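Side-chain contacts in adenylate cyclase-like protein (Chlamydia trachomatis, PDB 4QO6), which builds part of the inner-membrane ring of the type III secretion system, this chain being a piece of its periplasmic region: residues A145-Q150 and Q184-I189; V156-T161 and A165-Y170; G105-K108 and Q112-C115. All coordinates share one frame; numbering follows the deposited sequence. Where two conformers were deposited one is given.

Contact 1 of 3, residues A145-Q150 and Q184-I189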
ATOM      1  N   ALA A 145       8.903 -18.282  -7.662  1.00 27.60           N
ATOM      2  CA  ALA A 145       9.810 -19.188  -8.252  1.00 28.29           C
ATOM      3  C   ALA A 145      10.433 -20.078  -7.181  1.00 32.32           C
ATOM      4  O   ALA A 145      10.520 -21.263  -7.390  1.00 36.80           O
ATOM      5  CB  ALA A 145      10.883 -18.428  -9.002  1.00 28.22           C
ATOM      6  N   GLY A 146      10.809 -19.533  -6.028  1.00 30.92           N
ATOM      7  CA  GLY A 146      11.286 -20.361  -4.920  1.00 31.91           C
ATOM      8  C   GLY A 146      10.254 -21.328  -4.332  1.00 33.91           C
ATOM      9  O   GLY A 146      10.606 -22.463  -4.001  1.00 37.01           O
ATOM     10  N   HIS A 147       9.000 -20.924  -4.181  1.00 30.05           N
ATOM     11  CA  HIS A 147       7.933 -21.860  -3.805  0.50 33.34           C
ATOM     12  C   HIS A 147       7.747 -23.001  -4.839  1.00 34.61           C
ATOM     13  O   HIS A 147       7.513 -24.140  -4.490  1.00 31.60           O
ATOM     14  CB  HIS A 147       6.607 -21.130  -3.682  0.50 34.35           C
ATOM     15  CG  HIS A 147       6.528 -20.214  -2.505  0.50 37.23           C
ATOM     16  ND1 HIS A 147       6.941 -18.896  -2.556  0.50 33.87           N
ATOM     17  CD2 HIS A 147       6.070 -20.421  -1.246  0.50 36.03           C
ATOM     18  CE1 HIS A 147       6.754 -18.342  -1.370  0.50 36.18           C
ATOM     19  NE2 HIS A 147       6.236 -19.246  -0.557  0.50 34.76           N
ATOM     20  N   LEU A 148       7.846 -22.686  -6.128  1.00 31.61           N
ATOM     21  CA  LEU A 148       7.625 -23.720  -7.131  1.00 37.19           C
ATOM     22  C   LEU A 148       8.787 -24.759  -7.096  1.00 36.73           C
ATOM     23  O   LEU A 148       8.559 -25.939  -7.156  1.00 32.62           O
ATOM     24  CB  LEU A 148       7.498 -23.131  -8.544  1.00 37.20           C
ATOM     25  CG  LEU A 148       6.246 -22.284  -8.794  1.00 40.31           C
ATOM     26  CD1 LEU A 148       6.436 -21.493 -10.096  1.00 39.24           C
ATOM     27  CD2 LEU A 148       4.993 -23.145  -8.804  1.00 38.13           C
ATOM     28  N   VAL A 149      10.008 -24.271  -6.984  1.00 34.97           N
ATOM     29  CA  VAL A 149      11.168 -25.107  -6.835  1.00 38.84           C
ATOM     30  C   VAL A 149      11.110 -25.946  -5.548  1.00 41.52           C
ATOM     31  O   VAL A 149      11.310 -27.146  -5.598  1.00 41.16           O
ATOM     32  CB  VAL A 149      12.447 -24.286  -6.835  1.00 38.35           C
ATOM     33  CG1 VAL A 149      13.637 -25.206  -6.641  1.00 42.72           C
ATOM     34  CG2 VAL A 149      12.584 -23.520  -8.135  1.00 35.83           C
ATOM     35  N   GLN A 150      10.803 -25.336  -4.409  1.00 39.96           N
ATOM     36  CA  GLN A 150      10.653 -26.100  -3.165  1.00 38.76           C
ATOM     37  C   GLN A 150       9.726 -27.332  -3.359  1.00 41.19           C
ATOM     38  O   GLN A 150       9.973 -28.447  -2.848  1.00 38.89           O
ATOM     39  CB  GLN A 150      10.080 -25.211  -2.054  1.00 38.67           C
ATOM     40  CG  GLN A 150       9.730 -25.944  -0.779  1.00 39.11           C
ATOM     41  CD  GLN A 150       9.562 -25.023   0.415  1.00 40.87           C
ATOM     42  OE1 GLN A 150      10.327 -25.114   1.377  1.00 45.79           O
ATOM     43  NE2 GLN A 150       8.549 -24.156   0.375  1.00 37.69           N
ATOM     44  N   GLN A 184      -2.890 -22.933  -4.704  1.00 53.24           N
ATOM     45  CA  GLN A 184      -3.606 -22.287  -3.591  1.00 58.15           C
ATOM     46  C   GLN A 184      -2.661 -21.454  -2.733  1.00 57.17           C
ATOM     47  O   GLN A 184      -2.942 -20.305  -2.408  1.00 56.76           O
ATOM     48  CB  GLN A 184      -4.294 -23.327  -2.700  1.00 63.61           C
ATOM     49  CG  GLN A 184      -5.604 -23.829  -3.262  1.00 70.68           C
ATOM     50  CD  GLN A 184      -6.535 -22.681  -3.599  1.00 80.06           C
ATOM     51  OE1 GLN A 184      -6.707 -21.751  -2.800  1.00 85.76           O
ATOM     52  NE2 GLN A 184      -7.123 -22.722  -4.792  1.00 80.00           N
ATOM     53  N   GLU A 185      -1.529 -22.047  -2.397  1.00 56.79           N
ATOM     54  CA  GLU A 185      -0.550 -21.436  -1.514  1.00 57.84           C
ATOM     55  C   GLU A 185       0.138 -20.212  -2.141  1.00 57.67           C
ATOM     56  O   GLU A 185       0.437 -19.247  -1.430  1.00 59.31           O
ATOM     57  CB  GLU A 185       0.480 -22.496  -1.071  1.00 59.42           C
ATOM     58  CG  GLU A 185      -0.138 -23.642  -0.260  1.00 64.50           C
ATOM     59  CD  GLU A 185       0.798 -24.833  -0.031  1.00 68.63           C
ATOM     60  OE1 GLU A 185       1.975 -24.813  -0.473  1.00 60.69           O
ATOM     61  OE2 GLU A 185       0.335 -25.807   0.609  1.00 76.31           O
ATOM     62  N   LEU A 186       0.378 -20.239  -3.455  1.00 50.66           N
ATOM     63  CA  LEU A 186       0.899 -19.066  -4.168  1.00 48.15           C
ATOM     64  C   LEU A 186      -0.083 -17.876  -4.107  1.00 50.00           C
ATOM     65  O   LEU A 186       0.347 -16.716  -4.076  1.00 49.76           O
ATOM     66  CB  LEU A 186       1.203 -19.387  -5.641  1.00 45.87           C
ATOM     67  CG  LEU A 186       2.241 -20.473  -5.968  1.00 46.59           C
ATOM     68  CD1 LEU A 186       2.445 -20.646  -7.464  1.00 45.90           C
ATOM     69  CD2 LEU A 186       3.570 -20.181  -5.308  1.00 45.58           C
ATOM     70  N   GLN A 187      -1.386 -18.155  -4.100  1.00 48.01           N
ATOM     71  CA  GLN A 187      -2.392 -17.106  -3.919  1.00 52.09           C
ATOM     72  C   GLN A 187      -2.284 -16.373  -2.576  1.00 51.80           C
ATOM     73  O   GLN A 187      -2.691 -15.229  -2.470  1.00 56.03           O
ATOM     74  CB  GLN A 187      -3.804 -17.677  -4.030  1.00 57.58           C
ATOM     75  CG  GLN A 187      -4.171 -18.237  -5.387  1.00 62.03           C
ATOM     76  CD  GLN A 187      -5.675 -18.364  -5.570  1.00 70.99           C
ATOM     77  OE1 GLN A 187      -6.438 -18.359  -4.600  1.00 71.29           O
ATOM     78  NE2 GLN A 187      -6.111 -18.472  -6.823  1.00 71.25           N
ATOM     79  N   ASP A 188      -1.763 -17.043  -1.556  1.00 56.97           N
ATOM     80  CA  ASP A 188      -1.689 -16.494  -0.218  1.00 59.88           C
ATOM     81  C   ASP A 188      -0.293 -15.927   0.072  1.00 60.77           C
ATOM     82  O   ASP A 188       0.278 -16.211   1.104  1.00 72.22           O
ATOM     83  CB  ASP A 188      -2.116 -17.579   0.796  1.00 59.16           C
ATOM     84  CG  ASP A 188      -3.601 -17.955   0.646  1.00 62.85           C
ATOM     85  OD1 ASP A 188      -4.440 -17.055   0.832  1.00 64.66           O
ATOM     86  OD2 ASP A 188      -3.950 -19.118   0.326  1.00 61.83           O
ATOM     87  N   ILE A 189       0.216 -15.091  -0.831  1.00 61.10           N
ATOM     88  CA  ILE A 189       1.545 -14.458  -0.717  1.00 56.51           C
ATOM     89  C   ILE A 189       1.500 -12.945  -0.973  1.00 57.51           C
ATOM     90  O   ILE A 189       0.837 -12.491  -1.891  1.00 58.51           O
ATOM     91  CB  ILE A 189       2.503 -15.041  -1.776  1.00 53.25           C
ATOM     92  CG1 ILE A 189       3.021 -16.404  -1.330  1.00 56.69           C
ATOM     93  CG2 ILE A 189       3.669 -14.097  -2.086  1.00 48.03           C
ATOM     94  CD1 ILE A 189       3.973 -17.036  -2.330  1.00 58.29           C
TER
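Leu-186 lays its forked end against two consecutive residues of helix 137-150, one methyl on His-147 and the other on Leu-148. Its CD2 reaches the CB of His-147 at 3.6 Å, and here the two side chains run antiparallel past one another, the methyl lying oblique to the imidazole ring. The other branch, CD1, meets CD2 of Leu-148 at 3.8 Å, and the two side chains lie roughly perpendicular. Both leucines are buried, and Leu-148 also touches Val-156 in the loop beyond its helix, so the leucine pair forms the inner part of the contact.

Ile-189, in the loop after helix 176-187, adds a second contact with His-147, on the same side of the ring plane as the leucine methyl. With CG1 anti to the carbonyl carbon (chi1 -79°) and the chain fully extended beyond it (chi2 180°), its CD1 is carried over one face of the imidazole. This is a CH-pi contact, the methyl lying 3.5 Å from the ring centroid and 26° off the ring normal, displaced toward CE1. His-147 was modelled in two conformers, so the CH-pi contact describes only one of them, and the short approach of CD1 to CE1 deserves little weight. In this conformer ND1 is hydrogen-bonded to the carbonyl oxygen of Ala-143, one turn back in the same helix, which would help to fix the ring's rotation while the methyl rests on its face.

The interface between the segments is thus apolar and small, burying 184 Å² in all, with the partly exposed histidine at its margin. It joins the two helices that belong with the three-stranded mixed sheet of the BON domain, whose elements follow one another as helix, strand, strand, helix, strand.

Contact 2 of 3, residues V156-T161 and A165-Y170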
ATOM      1  N   VAL A 156       7.678 -25.477 -13.861  1.00 43.95           N
ATOM      2  CA  VAL A 156       6.734 -24.371 -14.083  1.00 40.13           C
ATOM      3  C   VAL A 156       7.365 -22.991 -13.910  1.00 42.39           C
ATOM      4  O   VAL A 156       8.104 -22.731 -12.922  1.00 42.55           O
ATOM      5  CB  VAL A 156       5.581 -24.486 -13.097  1.00 37.27           C
ATOM      6  CG1 VAL A 156       4.569 -23.342 -13.244  1.00 35.85           C
ATOM      7  CG2 VAL A 156       4.933 -25.843 -13.269  1.00 36.86           C
ATOM      8  N   HIS A 157       7.058 -22.110 -14.865  1.00 39.22           N
ATOM      9  CA  HIS A 157       7.640 -20.782 -14.939  1.00 41.82           C
ATOM     10  C   HIS A 157       6.619 -19.746 -14.550  1.00 39.80           C
ATOM     11  O   HIS A 157       5.446 -19.949 -14.736  1.00 42.34           O
ATOM     12  CB  HIS A 157       8.210 -20.532 -16.328  1.00 42.74           C
ATOM     13  CG  HIS A 157       9.413 -21.373 -16.609  1.00 54.29           C
ATOM     14  ND1 HIS A 157       9.337 -22.738 -16.813  1.00 60.01           N
ATOM     15  CD2 HIS A 157      10.732 -21.063 -16.638  1.00 54.02           C
ATOM     16  CE1 HIS A 157      10.555 -23.222 -16.997  1.00 59.86           C
ATOM     17  NE2 HIS A 157      11.418 -22.226 -16.889  1.00 57.38           N
ATOM     18  N   VAL A 158       7.061 -18.637 -13.977  1.00 41.97           N
ATOM     19  CA  VAL A 158       6.109 -17.627 -13.500  1.00 43.22           C
ATOM     20  C   VAL A 158       6.495 -16.223 -13.966  1.00 39.73           C
ATOM     21  O   VAL A 158       7.680 -15.890 -14.061  1.00 37.31           O
ATOM     22  CB  VAL A 158       5.942 -17.692 -11.968  1.00 45.61           C
ATOM     23  CG1 VAL A 158       7.252 -17.377 -11.251  1.00 49.45           C
ATOM     24  CG2 VAL A 158       4.844 -16.758 -11.516  1.00 47.87           C
ATOM     25  N   SER A 159       5.493 -15.436 -14.347  1.00 37.29           N
ATOM     26  CA  SER A 159       5.672 -13.986 -14.452  1.00 36.11           C
ATOM     27  C   SER A 159       4.734 -13.277 -13.491  1.00 32.23           C
ATOM     28  O   SER A 159       3.697 -13.804 -13.093  1.00 35.31           O
ATOM     29  CB  SER A 159       5.505 -13.472 -15.887  1.00 37.78           C
ATOM     30  OG  SER A 159       4.159 -13.490 -16.298  1.00 37.17           O
ATOM     31  N   PHE A 160       5.096 -12.063 -13.129  1.00 31.62           N
ATOM     32  CA  PHE A 160       4.315 -11.292 -12.152  1.00 32.49           C
ATOM     33  C   PHE A 160       4.293  -9.798 -12.468  1.00 34.04           C
ATOM     34  O   PHE A 160       5.349  -9.156 -12.524  1.00 37.19           O
ATOM     35  CB  PHE A 160       4.849 -11.471 -10.752  1.00 31.01           C
ATOM     36  CG  PHE A 160       4.037 -10.758  -9.734  1.00 32.57           C
ATOM     37  CD1 PHE A 160       2.809 -11.275  -9.338  1.00 28.50           C
ATOM     38  CD2 PHE A 160       4.473  -9.542  -9.195  1.00 32.68           C
ATOM     39  CE1 PHE A 160       2.034 -10.604  -8.433  1.00 29.90           C
ATOM     40  CE2 PHE A 160       3.695  -8.880  -8.263  1.00 32.46           C
ATOM     41  CZ  PHE A 160       2.474  -9.422  -7.881  1.00 30.81           C
ATOM     42  N   THR A 161       3.110  -9.264 -12.723  1.00 34.58           N
ATOM     43  CA  THR A 161       2.949  -7.816 -12.905  1.00 39.78           C
ATOM     44  C   THR A 161       1.589  -7.376 -12.361  1.00 37.03           C
ATOM     45  O   THR A 161       0.586  -8.013 -12.640  1.00 33.14           O
ATOM     46  CB  THR A 161       3.056  -7.324 -14.379  1.00 41.80           C
ATOM     47  OG1 THR A 161       1.801  -7.463 -15.017  1.00 42.33           O
ATOM     48  CG2 THR A 161       4.093  -8.090 -15.207  1.00 46.70           C
ATOM     49  N   ALA A 165      -0.086 -12.962 -11.098  1.00 27.38           N
ATOM     50  CA  ALA A 165       0.837 -14.067 -11.379  1.00 29.08           C
ATOM     51  C   ALA A 165       0.368 -14.954 -12.564  1.00 28.27           C
ATOM     52  O   ALA A 165      -0.725 -15.529 -12.492  1.00 28.90           O
ATOM     53  CB  ALA A 165       0.938 -14.940 -10.140  1.00 27.42           C
ATOM     54  N   VAL A 166       1.235 -15.145 -13.553  1.00 27.36           N
ATOM     55  CA  VAL A 166       0.972 -16.026 -14.706  1.00 30.15           C
ATOM     56  C   VAL A 166       1.893 -17.274 -14.707  1.00 32.17           C
ATOM     57  O   VAL A 166       3.126 -17.170 -14.704  1.00 29.13           O
ATOM     58  CB  VAL A 166       1.125 -15.300 -16.083  1.00 30.32           C
ATOM     59  CG1 VAL A 166       0.698 -16.206 -17.215  1.00 32.98           C
ATOM     60  CG2 VAL A 166       0.271 -14.035 -16.205  1.00 30.91           C
ATOM     61  N   LEU A 167       1.270 -18.450 -14.749  1.00 32.09           N
ATOM     62  CA  LEU A 167       1.975 -19.726 -14.788  1.00 31.13           C
ATOM     63  C   LEU A 167       1.882 -20.410 -16.157  1.00 31.89           C
ATOM     64  O   LEU A 167       0.801 -20.541 -16.742  1.00 29.21           O
ATOM     65  CB  LEU A 167       1.398 -20.656 -13.745  1.00 29.88           C
ATOM     66  CG  LEU A 167       1.290 -20.049 -12.352  1.00 31.36           C
ATOM     67  CD1 LEU A 167       0.512 -20.993 -11.467  1.00 32.61           C
ATOM     68  CD2 LEU A 167       2.664 -19.728 -11.771  1.00 32.24           C
ATOM     69  N   THR A 168       3.026 -20.881 -16.623  1.00 29.85           N
ATOM     70  CA  THR A 168       3.122 -21.652 -17.850  1.00 32.32           C
ATOM     71  C   THR A 168       4.076 -22.824 -17.661  1.00 35.22           C
ATOM     72  O   THR A 168       4.897 -22.833 -16.754  1.00 33.18           O
ATOM     73  CB  THR A 168       3.737 -20.793 -18.937  1.00 32.33           C
ATOM     74  OG1 THR A 168       4.927 -20.183 -18.400  1.00 30.91           O
ATOM     75  CG2 THR A 168       2.726 -19.713 -19.379  1.00 34.00           C
ATOM     76  N   GLY A 169       3.999 -23.797 -18.557  1.00 35.44           N
ATOM     77  CA  GLY A 169       4.892 -24.936 -18.505  1.00 32.14           C
ATOM     78  C   GLY A 169       4.070 -26.175 -18.596  1.00 32.62           C
ATOM     79  O   GLY A 169       2.927 -26.143 -19.085  1.00 35.05           O
ATOM     80  N   TYR A 170       4.656 -27.270 -18.119  1.00 33.00           N
ATOM     81  CA  TYR A 170       4.053 -28.603 -18.228  1.00 35.08           C
ATOM     82  C   TYR A 170       4.194 -29.372 -16.920  1.00 31.66           C
ATOM     83  O   TYR A 170       5.212 -29.289 -16.303  1.00 38.16           O
ATOM     84  CB  TYR A 170       4.759 -29.395 -19.320  1.00 32.27           C
ATOM     85  CG  TYR A 170       4.742 -28.795 -20.700  1.00 28.46           C
ATOM     86  CD1 TYR A 170       3.700 -29.062 -21.587  1.00 30.87           C
ATOM     87  CD2 TYR A 170       5.794 -28.037 -21.138  1.00 28.42           C
ATOM     88  CE1 TYR A 170       3.692 -28.541 -22.868  1.00 31.12           C
ATOM     89  CE2 TYR A 170       5.805 -27.497 -22.406  1.00 30.43           C
ATOM     90  CZ  TYR A 170       4.768 -27.747 -23.275  1.00 31.61           C
ATOM     91  OH  TYR A 170       4.817 -27.184 -24.529  1.00 31.67           O
TER
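A beta hairpin of the BON domain brings strand 157-161 antiparallel to strand 164-172. His-157 and Thr-168 form one hydrogen-bonded pair, with His-157 N to Thr-168 O at 3.0 Å. Ser-159 and Val-166 form the next, where Val-166 N approaches Ser-159 O at 2.8 Å and Ser-159 N bonds back to Val-166 O.

On the sheet face bearing Val-158, Phe-160, Ala-165 and Leu-167, the contact is apolar. Val-158 and Leu-167 project together from neighbouring strands; the valine's CG2, anti to its own backbone N, comes 3.7 Å from CD2 of the leucine. Next to them CD1 of Phe-160 is 4.2 Å from CB of Ala-165. The face bearing Ser-159 and Val-166 is more polar, and there OG of Ser-159 rests against CB of Val-166 at 3.5 Å.

The apolar face is covered by both helices: Val-158 and Phe-160 touch helix 137-150 through Leu-144 and Val-140, while Leu-167 meets Val-183 of helix 176-187. Strand 164-172 is central, its other edge hydrogen-bonded to strand 194-202.

Contact 3 of 3, residues G105-K108 and Q112-C115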
ATOM      1  N   GLY A 105       1.217   0.442  -3.970  1.00 21.76           N
ATOM      2  CA  GLY A 105       1.203   0.074  -5.397  1.00 22.02           C
ATOM      3  C   GLY A 105       2.348  -0.880  -5.748  1.00 25.03           C
ATOM      4  O   GLY A 105       2.998  -1.414  -4.852  1.00 26.11           O
ATOM      5  N   TYR A 106       2.617  -1.048  -7.051  1.00 25.98           N
ATOM      6  CA  TYR A 106       3.647  -1.948  -7.589  1.00 27.93           C
ATOM      7  C   TYR A 106       4.709  -1.179  -8.339  1.00 26.89           C
ATOM      8  O   TYR A 106       4.376  -0.244  -8.995  1.00 31.43           O
ATOM      9  CB  TYR A 106       3.005  -2.961  -8.589  1.00 28.28           C
ATOM     10  CG  TYR A 106       2.028  -3.863  -7.914  1.00 26.76           C
ATOM     11  CD1 TYR A 106       2.467  -4.952  -7.186  1.00 26.58           C
ATOM     12  CD2 TYR A 106       0.666  -3.589  -7.940  1.00 25.90           C
ATOM     13  CE1 TYR A 106       1.569  -5.754  -6.501  1.00 27.96           C
ATOM     14  CE2 TYR A 106      -0.233  -4.402  -7.281  1.00 27.12           C
ATOM     15  CZ  TYR A 106       0.222  -5.481  -6.577  1.00 26.94           C
ATOM     16  OH  TYR A 106      -0.677  -6.277  -5.912  1.00 29.78           O
ATOM     17  N   LEU A 107       5.965  -1.569  -8.219  1.00 29.81           N
ATOM     18  CA  LEU A 107       7.064  -1.132  -9.098  1.00 37.10           C
ATOM     19  C   LEU A 107       7.688  -2.421  -9.629  1.00 41.22           C
ATOM     20  O   LEU A 107       7.462  -3.499  -9.076  1.00 39.31           O
ATOM     21  CB  LEU A 107       8.152  -0.292  -8.361  1.00 38.15           C
ATOM     22  CG  LEU A 107       7.666   1.081  -7.859  1.00 40.22           C
ATOM     23  CD1 LEU A 107       8.606   1.789  -6.917  1.00 41.66           C
ATOM     24  CD2 LEU A 107       7.364   1.970  -9.049  1.00 42.57           C
ATOM     25  N   LYS A 108       8.460  -2.296 -10.700  1.00 45.48           N
ATOM     26  CA  LYS A 108       8.948  -3.438 -11.449  1.00 46.52           C
ATOM     27  C   LYS A 108      10.160  -3.974 -10.754  1.00 45.20           C
ATOM     28  O   LYS A 108      10.208  -5.152 -10.510  1.00 42.99           O
ATOM     29  CB  LYS A 108       9.282  -3.046 -12.889  1.00 51.86           C
ATOM     30  CG  LYS A 108       9.660  -4.204 -13.794  1.00 62.17           C
ATOM     31  CD  LYS A 108       8.464  -4.748 -14.565  1.00 71.46           C
ATOM     32  CE  LYS A 108       8.792  -6.083 -15.239  1.00 76.70           C
ATOM     33  NZ  LYS A 108       7.564  -6.834 -15.641  1.00 79.41           N
ATOM     34  N   GLN A 112      13.724   1.040  -9.657  1.00 51.63           N
ATOM     35  CA  GLN A 112      12.548   1.900  -9.594  1.00 49.52           C
ATOM     36  C   GLN A 112      12.136   2.253  -8.155  1.00 42.14           C
ATOM     37  O   GLN A 112      11.687   3.376  -7.895  1.00 36.39           O
ATOM     38  CB  GLN A 112      11.379   1.250 -10.271  1.00 50.95           C
ATOM     39  CG  GLN A 112      11.525   1.070 -11.754  1.00 53.16           C
ATOM     40  CD  GLN A 112      10.158   0.940 -12.378  1.00 57.34           C
ATOM     41  OE1 GLN A 112       9.577  -0.138 -12.383  1.00 52.33           O
ATOM     42  NE2 GLN A 112       9.612   2.059 -12.867  1.00 64.34           N
ATOM     43  N   ALA A 113      12.299   1.312  -7.242  1.00 34.46           N
ATOM     44  CA  ALA A 113      12.109   1.608  -5.816  1.00 37.39           C
ATOM     45  C   ALA A 113      13.050   2.686  -5.305  1.00 37.38           C
ATOM     46  O   ALA A 113      12.637   3.551  -4.537  1.00 33.73           O
ATOM     47  CB  ALA A 113      12.236   0.352  -4.959  1.00 34.28           C
ATOM     48  N   ALA A 114      14.315   2.628  -5.714  1.00 37.21           N
ATOM     49  CA  ALA A 114      15.280   3.676  -5.368  1.00 41.90           C
ATOM     50  C   ALA A 114      14.984   5.034  -6.035  1.00 37.96           C
ATOM     51  O   ALA A 114      15.199   6.085  -5.421  1.00 40.87           O
ATOM     52  CB  ALA A 114      16.701   3.232  -5.699  1.00 43.29           C
ATOM     53  N   CYS A 115      14.519   5.019  -7.279  1.00 37.37           N
ATOM     54  CA  CYS A 115      14.080   6.240  -7.971  0.50 38.05           C
ATOM     55  C   CYS A 115      12.924   6.944  -7.203  1.00 35.33           C
ATOM     56  O   CYS A 115      12.880   8.172  -7.074  1.00 32.51           O
ATOM     57  CB  CYS A 115      13.640   5.886  -9.393  0.50 39.52           C
ATOM     58  SG  CYS A 115      13.348   7.262 -10.548  0.50 46.76           S
TER
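Leu-107 makes the close-packed half of this contact. Its CB-CB separation from Gln-112 is 4.1 Å, and its CD1 presses onto the first turn of helix 110-123, lying 3.6 Å from the carbonyl oxygen of Gln-112 and 3.7 Å from CA of Ala-113. The leucine therefore rests mostly on helix backbone, with CB of Ala-113 farther off at 4.4 Å. Leu-107 is buried and also touches Val-134, while Ala-113 reaches Ile-136, so the same cluster extends onto strand 130-136. Strand 100-107, helix 110-123 and strand 130-136 form a beta-alpha-beta unit within the PD2 domain, and the contact lies at the turn from its first strand into its helix.

Toward solvent the packing gives way to a polar link. Gln-112, its chain extended beyond CG (chi2 -158°), sends OE1 back over the turn to accept a hydrogen bond from Lys-108 N at 3.0 Å. The N-H points somewhat aside from the oxygen, with an angle of 150° at the hydrogen, and the donor stands 30° out of the amide plane. The backbone N of Gln-112 has a weak hydrogen bond to OG1 of Thr-109. The exposed side chain of Lys-108 turns off from the helix past CB; bent at chi2, it carries NZ toward Glu-137, with which it makes a long, weak ion pair.

How the contacts relate
Along the chain, contact 3 comes first, closing the short turn between strand 100-107 and helix 110-123 in the PD2 domain before either of the other two contacts opens. Contact 1 then opens on helix 137-150 and closes at 184-189, bridging a loop of 33 residues. Within that loop lies contact 2, a tight hairpin with three residues between its segments. Contacts 1 and 2 touch, among other places, where Ala-145 packs on Val-158, so helix 137-150 lies against strand 157-161. Contact 3 is about 22 Å from contact 1, centre to centre, but touches contact 2 where Tyr-106 meets Phe-160 and Lys-108 meets Thr-161, at the junction between the two domains.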